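Local coordinates for melanin biosynthesis protein TyrA, putative (Shewanella oneidensis, PDB 2HAG) that probably acts as a heme b-dependent peroxidase of the DyP type, at residues S35-C40 against Q124-L129. Numbering follows the deposited sequence.
Sequences SQLRPC and QMFEDL
Two helices of the N-terminal ferredoxin-like half of the DyP peroxidase fold, 34-54 and 112-126, pack together here, the first turns of one against the end of the other and the type II' beta turn F126-L129. C40 points its side chain into the corner formed by F126 and L129. Its SG, anti to the backbone N (chi1 160°), comes within 3.6 Å of F126 CD1 and 4.0 Å of L129 CD1. The sulfur-aromatic approach is oblique, with SG 4.7 Å from the F126 centroid and 60° off the ring normal. L37 meets the same two ring atoms, CD1 and CE1: its CD1 is 3.8 Å from F126 CD1, so methyl and sulfur flank the CD1-CE1 bond from opposite sides of the ring plane. L129 reaches back with both methyls, CD1 toward C40 and L37 and CD2 to 3.8 Å from Q36 CB. No hydrogen bond joins the segments; the turn is closed within itself by L129 N to F126 O (3.0 Å), where E127, at positive phi, ends the helical path. F126 also meets F27 of strand 21-29, and M125 packs on N43, V44 and Y47 farther along helix 34-54. Backbone hydrogen bonds between L129 and N30 tie the turn to the residue that follows that strand. This is apolar packing of a helix start against a helix end and its following turn, as in the alpha+beta ferredoxin-like fold of DyP-type peroxidases.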
ATOM      1  N   SER A  35      18.522 -15.139  23.066  1.00 61.28           N
ATOM      2  CA  SER A  35      19.697 -14.420  23.589  1.00 59.12           C
ATOM      3  C   SER A  35      19.963 -13.121  22.812  1.00 61.29           C
ATOM      4  O   SER A  35      20.241 -12.080  23.409  1.00 62.38           O
ATOM      5  CB  SER A  35      20.942 -15.309  23.548  1.00 53.87           C
ATOM      6  N   GLN A  36      19.859 -13.195  21.485  1.00 60.84           N
ATOM      7  CA  GLN A  36      20.239 -12.096  20.596  1.00 62.23           C
ATOM      8  C   GLN A  36      19.082 -11.185  20.230  1.00 61.96           C
ATOM      9  O   GLN A  36      19.283 -10.028  19.878  1.00 63.21           O
ATOM     10  CB  GLN A  36      20.809 -12.664  19.303  1.00 65.59           C
ATOM     11  CG  GLN A  36      22.067 -13.467  19.499  1.00 69.93           C
ATOM     12  CD  GLN A  36      22.005 -14.785  18.778  1.00 73.13           C
ATOM     13  OE1 GLN A  36      21.131 -15.610  19.048  1.00 76.83           O
ATOM     14  NE2 GLN A  36      22.932 -14.997  17.855  1.00 74.77           N
ATOM     15  N   LEU A  37      17.872 -11.719  20.292  1.00 60.67           N
ATOM     16  CA  LEU A  37      16.693 -10.979  19.895  1.00 59.43           C
ATOM     17  C   LEU A  37      16.272  -9.953  20.946  1.00 58.54           C
ATOM     18  O   LEU A  37      15.806  -8.863  20.601  1.00 59.93           O
ATOM     19  CB  LEU A  37      15.555 -11.953  19.635  1.00 59.98           C
ATOM     20  CG  LEU A  37      14.256 -11.359  19.101  1.00 63.53           C
ATOM     21  CD1 LEU A  37      14.502 -10.527  17.854  1.00 63.94           C
ATOM     22  CD2 LEU A  37      13.250 -12.475  18.816  1.00 64.30           C
ATOM     23  N   ARG A  38      16.432 -10.297  22.221  1.00 57.83           N
ATOM     24  CA  ARG A  38      16.048  -9.398  23.312  1.00 60.36           C
ATOM     25  C   ARG A  38      16.689  -8.017  23.158  1.00 60.56           C
ATOM     26  O   ARG A  38      15.978  -7.014  23.179  1.00 61.75           O
ATOM     27  CB  ARG A  38      16.399  -9.988  24.691  1.00 59.49           C
ATOM     28  CG  ARG A  38      15.501 -11.113  25.148  1.00 58.70           C
ATOM     29  CD  ARG A  38      15.833 -11.547  26.565  1.00 62.23           C
ATOM     30  NE  ARG A  38      17.221 -11.996  26.726  1.00 63.76           N
ATOM     31  CZ  ARG A  38      17.626 -13.262  26.637  1.00 63.69           C
ATOM     32  NH1 ARG A  38      16.757 -14.235  26.379  1.00 62.12           N
ATOM     33  NH2 ARG A  38      18.912 -13.560  26.795  1.00 64.27           N
ATOM     34  N   PRO A  39      18.030  -7.958  23.017  1.00 60.27           N
ATOM     35  CA  PRO A  39      18.695  -6.657  22.884  1.00 61.70           C
ATOM     36  C   PRO A  39      18.383  -6.012  21.551  1.00 59.98           C
ATOM     37  O   PRO A  39      18.293  -4.793  21.431  1.00 59.80           O
ATOM     38  CB  PRO A  39      20.186  -7.012  22.957  1.00 61.57           C
ATOM     39  CG  PRO A  39      20.265  -8.415  22.508  1.00 60.99           C
ATOM     40  CD  PRO A  39      19.000  -9.066  22.984  1.00 61.18           C
ATOM     41  N   CYS A  40      18.218  -6.855  20.553  1.00 60.85           N
ATOM     42  CA  CYS A  40      17.924  -6.402  19.222  1.00 60.16           C
ATOM     43  C   CYS A  40      16.539  -5.739  19.181  1.00 60.94           C
ATOM     44  O   CYS A  40      16.297  -4.799  18.416  1.00 59.94           O
ATOM     45  CB  CYS A  40      18.014  -7.596  18.290  1.00 59.93           C
ATOM     46  SG  CYS A  40      17.160  -7.351  16.797  1.00 68.41           S
ATOM     47  N   GLN A 124      15.924  -4.763   8.327  1.00 61.92           N
ATOM     48  CA  GLN A 124      17.360  -4.955   8.190  1.00 65.03           C
ATOM     49  C   GLN A 124      17.973  -5.075   9.576  1.00 64.68           C
ATOM     50  O   GLN A 124      19.030  -5.679   9.742  1.00 63.25           O
ATOM     51  CB  GLN A 124      17.998  -3.806   7.400  1.00 67.79           C
ATOM     52  CG  GLN A 124      19.267  -4.204   6.660  1.00 75.01           C
ATOM     53  CD  GLN A 124      19.439  -3.503   5.302  1.00 82.98           C
ATOM     54  OE1 GLN A 124      19.009  -2.358   5.107  1.00 89.13           O
ATOM     55  NE2 GLN A 124      20.083  -4.196   4.359  1.00 83.98           N
HETATM   56  N   MSE A 125      17.299  -4.512  10.575  1.00 63.13           N
HETATM   57  CA  MSE A 125      17.795  -4.586  11.940  1.00 61.82           C
HETATM   58  C   MSE A 125      17.670  -5.997  12.472  1.00 59.03           C
HETATM   59  O   MSE A 125      18.622  -6.528  13.005  1.00 62.39           O
HETATM   60  CB  MSE A 125      17.081  -3.589  12.856  1.00 61.61           C
HETATM   61  CG  MSE A 125      17.694  -2.190  12.801  1.00 64.91           C
HETATM   62 SE   MSE A 125      16.692  -0.749  13.725  0.70 71.92          SE
HETATM   63  CE  MSE A 125      17.371  -0.958  15.549  1.00 67.73           C
ATOM     64  N   PHE A 126      16.515  -6.625  12.305  1.00 61.49           N
ATOM     65  CA  PHE A 126      16.319  -7.981  12.838  1.00 62.30           C
ATOM     66  C   PHE A 126      17.244  -9.035  12.224  1.00 65.11           C
ATOM     67  O   PHE A 126      17.314 -10.165  12.714  1.00 63.88           O
ATOM     68  CB  PHE A 126      14.869  -8.427  12.671  1.00 61.04           C
ATOM     69  CG  PHE A 126      13.922  -7.795  13.651  1.00 59.96           C
ATOM     70  CD1 PHE A 126      14.079  -7.985  15.005  1.00 60.96           C
ATOM     71  CD2 PHE A 126      12.867  -7.029  13.216  1.00 58.25           C
ATOM     72  CE1 PHE A 126      13.210  -7.414  15.902  1.00 60.56           C
ATOM     73  CE2 PHE A 126      12.001  -6.462  14.107  1.00 59.45           C
ATOM     74  CZ  PHE A 126      12.170  -6.654  15.450  1.00 60.06           C
ATOM     75  N   GLU A 127      17.952  -8.672  11.159  1.00 68.50           N
ATOM     76  CA  GLU A 127      18.941  -9.568  10.557  1.00 72.36           C
ATOM     77  C   GLU A 127      18.301 -10.906  10.165  1.00 68.43           C
ATOM     78  O   GLU A 127      17.309 -10.930   9.445  1.00 65.48           O
ATOM     79  CB  GLU A 127      20.148  -9.778  11.500  1.00 75.06           C
ATOM     80  CG  GLU A 127      20.871  -8.476  11.910  1.00 76.80           C
ATOM     81  CD  GLU A 127      22.378  -8.647  12.106  1.00 77.36           C
ATOM     82  OE1 GLU A 127      22.842  -9.799  12.280  1.00 81.29           O
ATOM     83  OE2 GLU A 127      23.095  -7.620  12.086  1.00 74.71           O
ATOM     84  N   ASP A 128      18.866 -12.015  10.633  1.00 66.12           N
ATOM     85  CA  ASP A 128      18.331 -13.329  10.306  1.00 64.52           C
ATOM     86  C   ASP A 128      17.710 -13.957  11.552  1.00 62.89           C
ATOM     87  O   ASP A 128      17.538 -15.164  11.630  1.00 62.47           O
ATOM     88  CB  ASP A 128      19.431 -14.226   9.711  1.00 63.43           C
ATOM     89  CG  ASP A 128      19.800 -13.831   8.285  1.00 61.66           C
ATOM     90  N   LEU A 129      17.351 -13.127  12.522  1.00 62.20           N
ATOM     91  CA  LEU A 129      16.754 -13.623  13.761  1.00 60.80           C
ATOM     92  C   LEU A 129      15.258 -13.975  13.630  1.00 60.70           C
ATOM     93  O   LEU A 129      14.733 -14.755  14.421  1.00 58.39           O
ATOM     94  CB  LEU A 129      16.945 -12.596  14.884  1.00 59.99           C
ATOM     95  CG  LEU A 129      18.390 -12.294  15.304  1.00 59.20           C
ATOM     96  CD1 LEU A 129      18.480 -11.016  16.130  1.00 58.15           C
ATOM     97  CD2 LEU A 129      18.973 -13.453  16.085  1.00 59.86           C
TER